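Local coordinates for protein putative cellulase CEL6 (Mycobacterium tuberculosis, PDB 1UP2) that probably cleaves internal beta-1,4-glucosidic bonds of cellulose as a family 6 endoglucanase, and here holds glucose-linked piperidine ligands in its cleft, at residues Ala36-Ser41 with Tyr257-Arg262; Ser186-Asn191 with Tyr214-Ser219; Tyr42-Ala47 with Gly55-Tyr60. All blocks are in the same frame, centred on the assembly; numbering follows the deposited sequence.

Contact 1 (Ala36-Ser41 with Tyr257-Arg262); sequences ANTPQS and YLWIKR. With BGC (beta-D-glucopyranose), chain E; IFM (5-hydroxymethyl-3,4-dihydroxypiperidine), chain D; ACT (acetate ion), chain H.
Thr38 CG2, set anti to the backbone N (chi1 -54° for OG1), drops onto the indole of Trp259, whose own chi1 of -74° brings the ring beneath it. The methyl stands over the six-membered ring, near its centre and thus toward the rim of the indole, 3.5 Å from CZ3, a CH-pi contact in which the two side chains cross at about a right angle. Gln40 CG meets the same indole at its edge, while Gln40 NE2 turns back to donate to Thr38 O (3.1 Å), which helps to set the turn of the amide; OE1 comes to rest 3.2 Å from Arg262 CB. On the backbone, Ser41 N donates to Trp259 O (3.0 Å), and water 1 links Pro39 O with Trp259 N. Ser41 OG gives its hydrogen to Ile260 O (2.7 Å) from a position tilted out of that carbonyl plane, and is also hydrogen-bonded to Thr74 OG1 on strand 72-75. The extended Arg262 side chain runs back to Ser41 O, which NE approaches at 2.7 Å in a bent, weak bond; NH2 forms a salt bridge with Asp13, and NH1 reaches an acetate weakly. Lys261 turns away from the 36-41 loop toward the ligand, where NZ donates to O3 of the piperidine (2.7 Å) and to O6 and O5 of the chain E glucose. The contact links the loop before the first strand to the loop after the last, in line with the distorted, incompletely closed barrel of family 6, and the Lys261 ammonium bridges the piperidine and the glucose joined to it.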
loop_
_atom_site.group_PDB
_atom_site.type_symbol
_atom_site.label_atom_id
_atom_site.label_comp_id
_atom_site.label_asym_id
_atom_site.label_seq_id
_atom_site.Cartn_x
_atom_site.Cartn_y
_atom_site.Cartn_z
ATOM N N ALA A 36 -12.390 0.631 11.846
ATOM C CA ALA A 36 -11.315 0.620 12.826
ATOM C C ALA A 36 -10.840 -0.777 13.180
ATOM O O ALA A 36 -9.680 -0.957 13.517
ATOM C CB ALA A 36 -11.742 1.350 14.129
ATOM N N ASN A 37 -11.749 -1.749 13.091
ATOM C CA ASN A 37 -11.483 -3.127 13.503
ATOM C C ASN A 37 -10.958 -4.002 12.362
ATOM O O ASN A 37 -10.716 -5.184 12.558
ATOM C CB ASN A 37 -12.769 -3.751 14.085
ATOM C CG ASN A 37 -13.042 -3.303 15.531
ATOM O OD1 ASN A 37 -12.192 -2.709 16.174
ATOM N ND2 ASN A 37 -14.229 -3.630 16.038
ATOM N N THR A 38 -10.735 -3.411 11.197
ATOM C CA THR A 38 -10.287 -4.154 10.025
ATOM C C THR A 38 -8.799 -3.895 9.876
ATOM O O THR A 38 -8.352 -2.737 9.989
ATOM C CB THR A 38 -11.040 -3.661 8.784
ATOM O OG1 THR A 38 -12.452 -3.736 9.008
ATOM C CG2 THR A 38 -10.755 -4.532 7.575
ATOM N N PRO A 39 -8.013 -4.952 9.660
ATOM C CA PRO A 39 -6.559 -4.760 9.510
ATOM C C PRO A 39 -6.229 -3.916 8.267
ATOM O O PRO A 39 -6.774 -4.173 7.189
ATOM C CB PRO A 39 -5.994 -6.170 9.356
ATOM C CG PRO A 39 -7.150 -7.080 9.288
ATOM C CD PRO A 39 -8.425 -6.363 9.543
ATOM N N GLN A 40 -5.359 -2.931 8.457
ATOM C CA GLN A 40 -4.899 -2.029 7.394
ATOM C C GLN A 40 -3.384 -1.784 7.495
ATOM O O GLN A 40 -2.791 -1.803 8.592
ATOM C CB GLN A 40 -5.592 -0.664 7.521
ATOM C CG GLN A 40 -7.101 -0.705 7.388
ATOM C CD GLN A 40 -7.807 0.467 8.042
ATOM O OE1 GLN A 40 -7.539 1.622 7.703
ATOM N NE2 GLN A 40 -8.771 0.164 8.916
ATOM N N SER A 41 -2.760 -1.453 6.376
ATOM C CA SER A 41 -1.324 -1.242 6.381
ATOM C C SER A 41 -0.935 0.043 7.091
ATOM O O SER A 41 -1.679 1.030 7.128
ATOM C CB SER A 41 -0.745 -1.306 4.960
ATOM O OG SER A 41 -0.931 -0.066 4.309
ATOM N N TYR A 257 -6.232 -10.234 -0.652
ATOM C CA TYR A 257 -6.836 -8.902 -0.673
ATOM C C TYR A 257 -6.412 -8.216 0.613
ATOM O O TYR A 257 -6.554 -8.781 1.678
ATOM C CB TYR A 257 -8.360 -8.945 -0.761
ATOM C CG TYR A 257 -8.912 -9.840 -1.843
ATOM C CD1 TYR A 257 -8.231 -10.013 -3.036
ATOM C CD2 TYR A 257 -10.129 -10.505 -1.674
ATOM C CE1 TYR A 257 -8.750 -10.844 -4.037
ATOM C CE2 TYR A 257 -10.635 -11.318 -2.640
ATOM C CZ TYR A 257 -9.942 -11.477 -3.826
ATOM O OH TYR A 257 -10.454 -12.280 -4.808
ATOM N N LEU A 258 -5.853 -7.016 0.520
ATOM C CA LEU A 258 -5.453 -6.241 1.716
ATOM C C LEU A 258 -6.125 -4.867 1.707
ATOM O O LEU A 258 -6.570 -4.421 0.673
ATOM C CB LEU A 258 -3.958 -6.030 1.736
ATOM C CG LEU A 258 -3.066 -7.274 1.860
ATOM C CD1 LEU A 258 -1.581 -6.912 1.723
ATOM C CD2 LEU A 258 -3.364 -8.029 3.125
ATOM N N TRP A 259 -6.201 -4.208 2.849
ATOM C CA TRP A 259 -6.550 -2.792 2.882
ATOM C C TRP A 259 -5.215 -2.065 3.065
ATOM O O TRP A 259 -4.618 -2.097 4.141
ATOM C CB TRP A 259 -7.561 -2.469 3.995
ATOM C CG TRP A 259 -8.934 -2.928 3.697
ATOM C CD1 TRP A 259 -9.337 -3.820 2.715
ATOM C CD2 TRP A 259 -10.124 -2.562 4.412
ATOM N NE1 TRP A 259 -10.698 -4.008 2.787
ATOM C CE2 TRP A 259 -11.207 -3.249 3.815
ATOM C CE3 TRP A 259 -10.386 -1.710 5.490
ATOM C CZ2 TRP A 259 -12.532 -3.124 4.287
ATOM C CZ3 TRP A 259 -11.675 -1.595 5.961
ATOM C CH2 TRP A 259 -12.742 -2.284 5.345
ATOM N N ILE A 260 -4.691 -1.542 1.966
ATOM C CA ILE A 260 -3.392 -0.896 1.976
ATOM C C ILE A 260 -3.610 0.582 2.269
ATOM O O ILE A 260 -3.181 1.069 3.306
ATOM C CB ILE A 260 -2.634 -1.191 0.657
ATOM C CG1 ILE A 260 -2.365 -2.716 0.546
ATOM C CG2 ILE A 260 -1.308 -0.442 0.623
ATOM C CD1 ILE A 260 -1.802 -3.213 -0.815
ATOM N N LYS A 261 -4.308 1.289 1.384
ATOM C CA LYS A 261 -4.881 2.599 1.728
ATOM C C LYS A 261 -5.792 2.432 2.949
ATOM O O LYS A 261 -6.473 1.415 3.048
ATOM C CB LYS A 261 -5.698 3.139 0.542
ATOM C CG LYS A 261 -6.519 4.414 0.833
ATOM C CD LYS A 261 -5.595 5.654 0.966
ATOM C CE LYS A 261 -6.375 6.903 1.398
ATOM N NZ LYS A 261 -5.494 8.069 1.783
ATOM N N ARG A 262 -5.816 3.429 3.847
ATOM C CA ARG A 262 -6.715 3.424 5.020
ATOM C C ARG A 262 -8.027 4.187 4.762
ATOM O O ARG A 262 -8.001 5.413 4.572
ATOM C CB ARG A 262 -5.991 4.016 6.234
ATOM C CG ARG A 262 -4.736 3.246 6.638
ATOM C CD ARG A 262 -4.146 3.604 8.029
ATOM N NE ARG A 262 -3.417 2.475 8.611
ATOM C CZ ARG A 262 -2.894 2.434 9.831
ATOM N NH1 ARG A 262 -2.946 3.475 10.655
ATOM N NH2 ARG A 262 -2.252 1.340 10.209
HETATM C C2 BGC E . -0.830 9.821 2.197
HETATM C C3 BGC E . -0.243 9.206 3.485
HETATM C C4 BGC E . -1.188 8.205 4.163
HETATM C C5 BGC E . -1.782 7.222 3.112
HETATM C C6 BGC E . -2.824 6.207 3.625
HETATM C C1 BGC E . -1.470 8.752 1.317
HETATM O O2 BGC E . 0.111 10.615 1.468
HETATM O O3 BGC E . 0.155 10.219 4.390
HETATM O O4 BGC E . -0.435 7.544 5.163
HETATM O O5 BGC E . -2.378 7.963 2.062
HETATM O O6 BGC E . -4.052 6.854 3.931
HETATM O O4 IFM D . -2.178 9.397 0.279
HETATM C C4 IFM D . -2.387 8.540 -0.856
HETATM C C3 IFM D . -3.659 9.042 -1.486
HETATM O O3 IFM D . -4.780 8.550 -0.748
HETATM C C2 IFM D . -3.732 8.694 -2.966
HETATM N N IFM D . -2.650 9.305 -3.747
HETATM C C1 IFM D . -1.392 9.525 -3.040
HETATM C C5 IFM D . -1.177 8.607 -1.819
HETATM C C6 IFM D . -0.701 7.224 -2.227
HETATM O O6 IFM D . -1.735 6.401 -2.708
HETATM C C ACT H . -0.730 4.553 13.857
HETATM O O ACT H . -1.403 4.865 12.877
HETATM O OXT ACT H . -0.647 3.383 14.278
HETATM C CH3 ACT H . 0.021 5.628 14.613
HETATM O O HOH W 1 -4.926 -5.126 5.365
#

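Contact 2 (Ser186-Asn191 with Tyr214-Ser219). With BGC (beta-D-glucopyranose), chain C; IFM (5-hydroxymethyl-3,4-dihydroxypiperidine), chain D.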
loop_
_atom_site.group_PDB
_atom_site.type_symbol
_atom_site.label_atom_id
_atom_site.label_comp_id
_atom_site.label_asym_id
_atom_site.label_seq_id
_atom_site.Cartn_x
_atom_site.Cartn_y
_atom_site.Cartn_z
ATOM N N SER A 186 2.132 -5.261 -5.845
ATOM C CA SER A 186 0.837 -4.817 -5.344
ATOM C C SER A 186 0.072 -4.028 -6.410
ATOM O O SER A 186 0.668 -3.367 -7.273
ATOM C CB SER A 186 0.982 -3.986 -4.052
ATOM O OG SER A 186 1.791 -2.858 -4.266
ATOM N N LEU A 187 -1.254 -4.119 -6.338
ATOM C CA LEU A 187 -2.161 -3.469 -7.278
ATOM C C LEU A 187 -3.295 -2.712 -6.598
ATOM O O LEU A 187 -3.702 -3.052 -5.502
ATOM C CB LEU A 187 -2.809 -4.507 -8.191
ATOM C CG LEU A 187 -1.948 -5.292 -9.178
ATOM C CD1 LEU A 187 -2.853 -6.344 -9.879
ATOM C CD2 LEU A 187 -1.260 -4.319 -10.186
ATOM N N ASN A 188 -3.787 -1.678 -7.269
ATOM C CA ASN A 188 -4.989 -0.935 -6.850
ATOM C C ASN A 188 -4.821 -0.099 -5.584
ATOM O O ASN A 188 -5.832 0.317 -4.986
ATOM C CB ASN A 188 -6.177 -1.900 -6.605
ATOM C CG ASN A 188 -7.509 -1.296 -7.016
ATOM O OD1 ASN A 188 -7.567 -0.547 -7.991
ATOM N ND2 ASN A 188 -8.590 -1.665 -6.323
ATOM N N VAL A 189 -3.570 0.139 -5.170
ATOM C CA VAL A 189 -3.324 0.859 -3.919
ATOM C C VAL A 189 -3.899 2.277 -4.015
ATOM O O VAL A 189 -3.538 3.046 -4.909
ATOM C CB VAL A 189 -1.835 0.912 -3.533
ATOM C CG1 VAL A 189 -1.614 1.802 -2.331
ATOM C CG2 VAL A 189 -1.324 -0.476 -3.232
ATOM N N SER A 190 -4.812 2.570 -3.091
ATOM C CA SER A 190 -5.534 3.821 -2.988
ATOM C C SER A 190 -6.418 4.066 -4.199
ATOM O O SER A 190 -6.855 5.185 -4.416
ATOM C CB SER A 190 -4.592 5.027 -2.799
ATOM O OG SER A 190 -3.614 4.829 -1.785
ATOM N N ASN A 191 -6.686 3.037 -4.981
ATOM C CA ASN A 191 -7.634 3.166 -6.071
ATOM C C ASN A 191 -8.909 2.332 -5.825
ATOM O O ASN A 191 -9.142 1.873 -4.706
ATOM C CB ASN A 191 -6.955 2.963 -7.425
ATOM C CG ASN A 191 -7.530 3.878 -8.513
ATOM O OD1 ASN A 191 -8.727 3.777 -8.860
ATOM N ND2 ASN A 191 -6.702 4.781 -9.047
ATOM N N TYR A 214 0.829 -11.546 -6.186
ATOM C CA TYR A 214 0.459 -10.177 -5.916
ATOM C C TYR A 214 -0.619 -10.076 -4.855
ATOM O O TYR A 214 -1.253 -11.071 -4.436
ATOM C CB TYR A 214 0.026 -9.491 -7.228
ATOM C CG TYR A 214 -1.151 -10.233 -7.879
ATOM C CD1 TYR A 214 -0.945 -11.295 -8.758
ATOM C CD2 TYR A 214 -2.459 -9.874 -7.580
ATOM C CE1 TYR A 214 -2.024 -12.012 -9.326
ATOM C CE2 TYR A 214 -3.563 -10.580 -8.139
ATOM C CZ TYR A 214 -3.336 -11.631 -8.998
ATOM O OH TYR A 214 -4.420 -12.322 -9.493
ATOM N N VAL A 215 -0.799 -8.839 -4.400
ATOM C CA VAL A 215 -1.867 -8.496 -3.513
ATOM C C VAL A 215 -2.676 -7.370 -4.152
ATOM O O VAL A 215 -2.144 -6.573 -4.935
ATOM C CB VAL A 215 -1.376 -8.086 -2.110
ATOM C CG1 VAL A 215 -0.731 -9.279 -1.412
ATOM C CG2 VAL A 215 -0.404 -6.912 -2.166
ATOM N N ILE A 216 -3.964 -7.310 -3.835
ATOM C CA ILE A 216 -4.840 -6.243 -4.333
ATOM C C ILE A 216 -5.395 -5.427 -3.161
ATOM O O ILE A 216 -5.880 -5.980 -2.206
ATOM C CB ILE A 216 -6.035 -6.841 -5.135
ATOM C CG1 ILE A 216 -5.562 -7.649 -6.345
ATOM C CG2 ILE A 216 -7.033 -5.734 -5.533
ATOM C CD1 ILE A 216 -6.645 -8.572 -6.960
ATOM N N ASP A 217 -5.341 -4.101 -3.278
ATOM C CA ASP A 217 -5.947 -3.214 -2.316
ATOM C C ASP A 217 -7.453 -3.201 -2.611
ATOM O O ASP A 217 -7.886 -2.646 -3.614
ATOM C CB ASP A 217 -5.355 -1.810 -2.455
ATOM C CG ASP A 217 -5.702 -0.907 -1.311
ATOM O OD1 ASP A 217 -6.532 -1.289 -0.445
ATOM O OD2 ASP A 217 -5.191 0.248 -1.218
ATOM N N THR A 218 -8.219 -3.774 -1.690
ATOM C CA THR A 218 -9.685 -3.779 -1.723
ATOM C C THR A 218 -10.312 -2.850 -0.699
ATOM O O THR A 218 -11.522 -2.945 -0.401
ATOM C CB THR A 218 -10.222 -5.212 -1.504
ATOM O OG1 THR A 218 -9.634 -5.783 -0.311
ATOM C CG2 THR A 218 -9.798 -6.154 -2.650
ATOM N N SER A 219 -9.538 -1.906 -0.187
ATOM C CA SER A 219 -10.052 -0.968 0.805
ATOM C C SER A 219 -11.290 -0.149 0.349
ATOM O O SER A 219 -12.184 0.097 1.134
ATOM C CB SER A 219 -8.944 -0.023 1.256
ATOM O OG SER A 219 -8.393 0.668 0.159
HETATM C C2 BGC C . -2.232 9.696 -8.731
HETATM C C3 BGC C . -1.664 9.148 -7.426
HETATM C C4 BGC C . -2.608 8.083 -6.840
HETATM C C5 BGC C . -2.942 7.030 -7.879
HETATM C C6 BGC C . -3.981 6.023 -7.352
HETATM C C1 BGC C . -2.537 8.540 -9.668
HETATM O O2 BGC C . -1.406 10.692 -9.327
HETATM O O3 BGC C . -1.495 10.209 -6.494
HETATM O O4 BGC C . -2.022 7.477 -5.702
HETATM O O5 BGC C . -3.469 7.652 -9.048
HETATM O O6 BGC C . -4.139 5.021 -8.334
HETATM O O4 IFM D . -2.178 9.397 0.279
HETATM C C4 IFM D . -2.387 8.540 -0.856
HETATM C C3 IFM D . -3.659 9.042 -1.486
HETATM O O3 IFM D . -4.780 8.550 -0.748
HETATM C C2 IFM D . -3.732 8.694 -2.966
HETATM N N IFM D . -2.650 9.305 -3.747
HETATM C C1 IFM D . -1.392 9.525 -3.040
HETATM C C5 IFM D . -1.177 8.607 -1.819
HETATM C C6 IFM D . -0.701 7.224 -2.227
HETATM O O6 IFM D . -1.735 6.401 -2.708
HETATM O O HOH W 2 -8.360 2.544 -2.037
HETATM O O HOH W 3 -9.636 -0.474 -3.231
#
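Ser186 lies beside Val215 in parallel register, its CB 3.7 Å from Val215 CG2, while its OG turns to Asp158 of the preceding strand. Leu187 continues the ladder: its N donates to Val215 O and its O accepts from Asp217 N, both at 3.0 Å, while CD1 packs against the Tyr214 ring on the helix 195-208 side of the sheet. At Asn188 the strand gives way to a type II turn ending at Asn191. The Asn188 amide takes over from the backbone here, ND2 donating to Asp217 O (3.0 Å) nearly in line with the carbonyl and OD1 accepting from Tyr193 N. Val189 CA comes 3.3 Å from Asp217 OD2, the two side chains crossing at about a right angle. Ser190 N then gives OD2 a straight bond of 3.0 Å (170°), on the anti side but 33° out of the carboxylate plane, and Ser190 OG shares a hydrogen bond with piperidine O6 (2.6 Å). Asn191 ND2 donates almost straight to O6 of the chain C glucose (2.7 Å). Asp217 CG is anti to its own N (chi1 -167°), which carries the carboxylate across to this turn; OD1 accepts from Ser219 N, an Asx turn, and from Ser219 OG, both from the same face of its plane. With Ile260 N and Lys261 N added, four backbone N-H groups and Ser219 OG hold this buried carboxylate in place, fixing the turn that presents Ser190 and Asn191 to two bound ligands.

Contact 3 (Tyr42-Ala47 with Gly55-Tyr60); sequences YWLDQA and GTVARY. With BGC (beta-D-glucopyranose), chain E.
Tyr42 and Tyr60 lie face on face in an offset stack, centroids 3.9 Å apart and planes only 4° from parallel. The two side chains slide past each other in opposite directions, so that Tyr60 CD1 sits over the Tyr42 ring and Tyr42 CB comes 3.4 Å from Tyr60 CZ. Both rings leave their backbones anti to N, which turns them toward each other between strand and helix. Thr56 CG2 lies at the edge of the Tyr42 ring, 3.4 Å from OH. That hydroxyl also joins water 4 (3.1 Å), which donates to Thr56 O and accepts from Arg59 NH1. Farther along, Leu44 CD1 packs on Val57 CG2 at 3.6 Å. Trp43 points the other way and lays one face of its indole under C5 and C6 of the chain E glucose, CE2 being 3.4 Å from C6. Segment 55-60 of helix 50-66 runs nearly antiparallel to strand 42-44 (171°, axes 11.2 Å apart), as in a beta-alpha-beta unit that continues into strand 72-75; Tyr11 meets Tyr60 edge-to-face, and helix 94-108 closes over Leu44 and Val57 through Trp100, Val104 and Leu108.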
loop_
_atom_site.group_PDB
_atom_site.type_symbol
_atom_site.label_atom_id
_atom_site.label_comp_id
_atom_site.label_asym_id
_atom_site.label_seq_id
_atom_site.Cartn_x
_atom_site.Cartn_y
_atom_site.Cartn_z
ATOM N N TYR A 42 0.265 0.012 7.647
ATOM C CA TYR A 42 0.821 1.094 8.463
ATOM C C TYR A 42 1.887 1.797 7.589
ATOM O O TYR A 42 2.849 1.180 7.146
ATOM C CB TYR A 42 1.404 0.424 9.701
ATOM C CG TYR A 42 2.198 1.252 10.652
ATOM C CD1 TYR A 42 1.598 2.143 11.495
ATOM C CD2 TYR A 42 3.560 1.021 10.802
ATOM C CE1 TYR A 42 2.358 2.855 12.426
ATOM C CE2 TYR A 42 4.303 1.700 11.733
ATOM C CZ TYR A 42 3.704 2.604 12.539
ATOM O OH TYR A 42 4.489 3.277 13.450
ATOM N N TRP A 43 1.643 3.060 7.268
ATOM C CA TRP A 43 2.453 3.784 6.286
ATOM C C TRP A 43 3.619 4.524 6.958
ATOM O O TRP A 43 3.435 5.260 7.949
ATOM C CB TRP A 43 1.608 4.811 5.521
ATOM C CG TRP A 43 0.598 4.235 4.582
ATOM C CD1 TRP A 43 -0.454 3.447 4.921
ATOM C CD2 TRP A 43 0.498 4.437 3.167
ATOM N NE1 TRP A 43 -1.184 3.113 3.814
ATOM C CE2 TRP A 43 -0.648 3.724 2.723
ATOM C CE3 TRP A 43 1.237 5.157 2.229
ATOM C CZ2 TRP A 43 -1.060 3.704 1.414
ATOM C CZ3 TRP A 43 0.820 5.136 0.898
ATOM C CH2 TRP A 43 -0.329 4.427 0.506
ATOM N N LEU A 44 4.808 4.364 6.391
ATOM C CA LEU A 44 5.983 5.083 6.848
ATOM C C LEU A 44 6.532 5.957 5.729
ATOM O O LEU A 44 6.606 5.541 4.584
ATOM C CB LEU A 44 7.050 4.105 7.290
ATOM C CG LEU A 44 6.641 3.190 8.474
ATOM C CD1 LEU A 44 7.682 2.116 8.739
ATOM C CD2 LEU A 44 6.436 3.990 9.711
ATOM N N ASP A 45 6.943 7.156 6.084
ATOM C CA ASP A 45 7.560 8.044 5.117
ATOM C C ASP A 45 8.669 8.847 5.760
ATOM O O ASP A 45 9.265 8.391 6.731
ATOM C CB ASP A 45 6.485 8.895 4.449
ATOM C CG ASP A 45 5.797 9.855 5.406
ATOM O OD1 ASP A 45 6.137 9.937 6.626
ATOM O OD2 ASP A 45 4.868 10.560 4.976
ATOM N N GLN A 46 8.986 10.006 5.179
ATOM C CA GLN A 46 10.066 10.853 5.658
ATOM C C GLN A 46 9.896 11.499 7.046
ATOM O O GLN A 46 10.853 12.038 7.589
ATOM C CB GLN A 46 10.473 11.901 4.590
ATOM C CG GLN A 46 9.572 13.143 4.445
ATOM C CD GLN A 46 8.140 12.815 4.023
ATOM O OE1 GLN A 46 7.910 11.933 3.202
ATOM N NE2 GLN A 46 7.174 13.513 4.612
ATOM N N ALA A 47 8.694 11.445 7.608
ATOM C CA ALA A 47 8.487 11.807 8.995
ATOM C C ALA A 47 9.206 10.830 9.958
ATOM O O ALA A 47 9.281 11.087 11.132
ATOM C CB ALA A 47 6.978 11.819 9.306
ATOM N N GLY A 55 13.705 1.487 15.001
ATOM C CA GLY A 55 12.986 1.247 16.246
ATOM C C GLY A 55 11.492 1.248 16.080
ATOM O O GLY A 55 10.797 0.426 16.677
ATOM N N THR A 56 10.989 2.175 15.275
ATOM C CA THR A 56 9.575 2.248 14.946
ATOM C C THR A 56 9.089 0.955 14.296
ATOM O O THR A 56 8.064 0.400 14.676
ATOM C CB THR A 56 9.331 3.453 14.036
ATOM O OG1 THR A 56 9.776 4.663 14.709
ATOM C CG2 THR A 56 7.818 3.613 13.770
ATOM N N VAL A 57 9.847 0.480 13.321
ATOM C CA VAL A 57 9.558 -0.772 12.649
ATOM C C VAL A 57 9.641 -1.961 13.611
ATOM O O VAL A 57 8.691 -2.756 13.649
ATOM C CB VAL A 57 10.487 -0.957 11.400
ATOM C CG1 VAL A 57 10.457 -2.398 10.883
ATOM C CG2 VAL A 57 10.126 0.056 10.313
ATOM N N ALA A 58 10.706 -2.073 14.415
ATOM C CA ALA A 58 10.804 -3.169 15.406
ATOM C C ALA A 58 9.624 -3.181 16.371
ATOM O O ALA A 58 9.104 -4.240 16.718
ATOM C CB ALA A 58 12.118 -3.117 16.181
ATOM N N ARG A 59 9.192 -1.998 16.791
ATOM C CA ARG A 59 8.057 -1.860 17.692
ATOM C C ARG A 59 6.777 -2.444 17.065
ATOM O O ARG A 59 6.015 -3.156 17.703
ATOM C CB ARG A 59 7.868 -0.376 18.032
ATOM C CG ARG A 59 6.673 -0.013 18.857
ATOM C CD ARG A 59 6.542 1.487 19.115
ATOM N NE ARG A 59 5.387 1.805 19.929
ATOM C CZ ARG A 59 4.152 1.902 19.483
ATOM N NH1 ARG A 59 3.831 1.690 18.199
ATOM N NH2 ARG A 59 3.203 2.188 20.344
ATOM N N TYR A 60 6.535 -2.096 15.813
ATOM C CA TYR A 60 5.272 -2.464 15.160
ATOM C C TYR A 60 5.266 -3.956 14.839
ATOM O O TYR A 60 4.280 -4.629 15.119
ATOM C CB TYR A 60 5.097 -1.630 13.894
ATOM C CG TYR A 60 3.705 -1.690 13.321
ATOM C CD1 TYR A 60 2.708 -0.884 13.813
ATOM C CD2 TYR A 60 3.391 -2.564 12.278
ATOM C CE1 TYR A 60 1.431 -0.936 13.286
ATOM C CE2 TYR A 60 2.085 -2.617 11.742
ATOM C CZ TYR A 60 1.124 -1.795 12.273
ATOM O OH TYR A 60 -0.183 -1.776 11.778
HETATM C C2 BGC E . -0.830 9.821 2.197
HETATM C C3 BGC E . -0.243 9.206 3.485
HETATM C C4 BGC E . -1.188 8.205 4.163
HETATM C C5 BGC E . -1.782 7.222 3.112
HETATM C C6 BGC E . -2.824 6.207 3.625
HETATM C C1 BGC E . -1.470 8.752 1.317
HETATM O O2 BGC E . 0.111 10.615 1.468
HETATM O O3 BGC E . 0.155 10.219 4.390
HETATM O O4 BGC E . -0.435 7.544 5.163
HETATM O O5 BGC E . -2.378 7.963 2.062
HETATM O O6 BGC E . -4.052 6.854 3.931
HETATM O O HOH W 4 5.680 1.499 15.733
#

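How the contacts relate
From the N terminus, 36-41 leads directly into 42-47, so contacts 1 and 3 share one continuous run of chain. Contact 3 closes first, a short loop from strand 42-44 to helix 50-66. Contact 2 closes later, within the beta-alpha-beta unit of strands 184-187 and 213-217; the two lie in series, and both nest inside the long loop closed by contact 1. Strand 254-258 neighbours 213-217, so contacts 1 and 2 meet directly, Leu258 N probably donating to Ile216 O. Contact 1 ties the loops flanking the outermost strands of the parallel sheet; there Trp43 NE1 of contact 3 is hydrogen-bonded to Ile260 O. Lys261, Ser190, Asn191 and Trp43, one or more from each contact, reach the bound ligands.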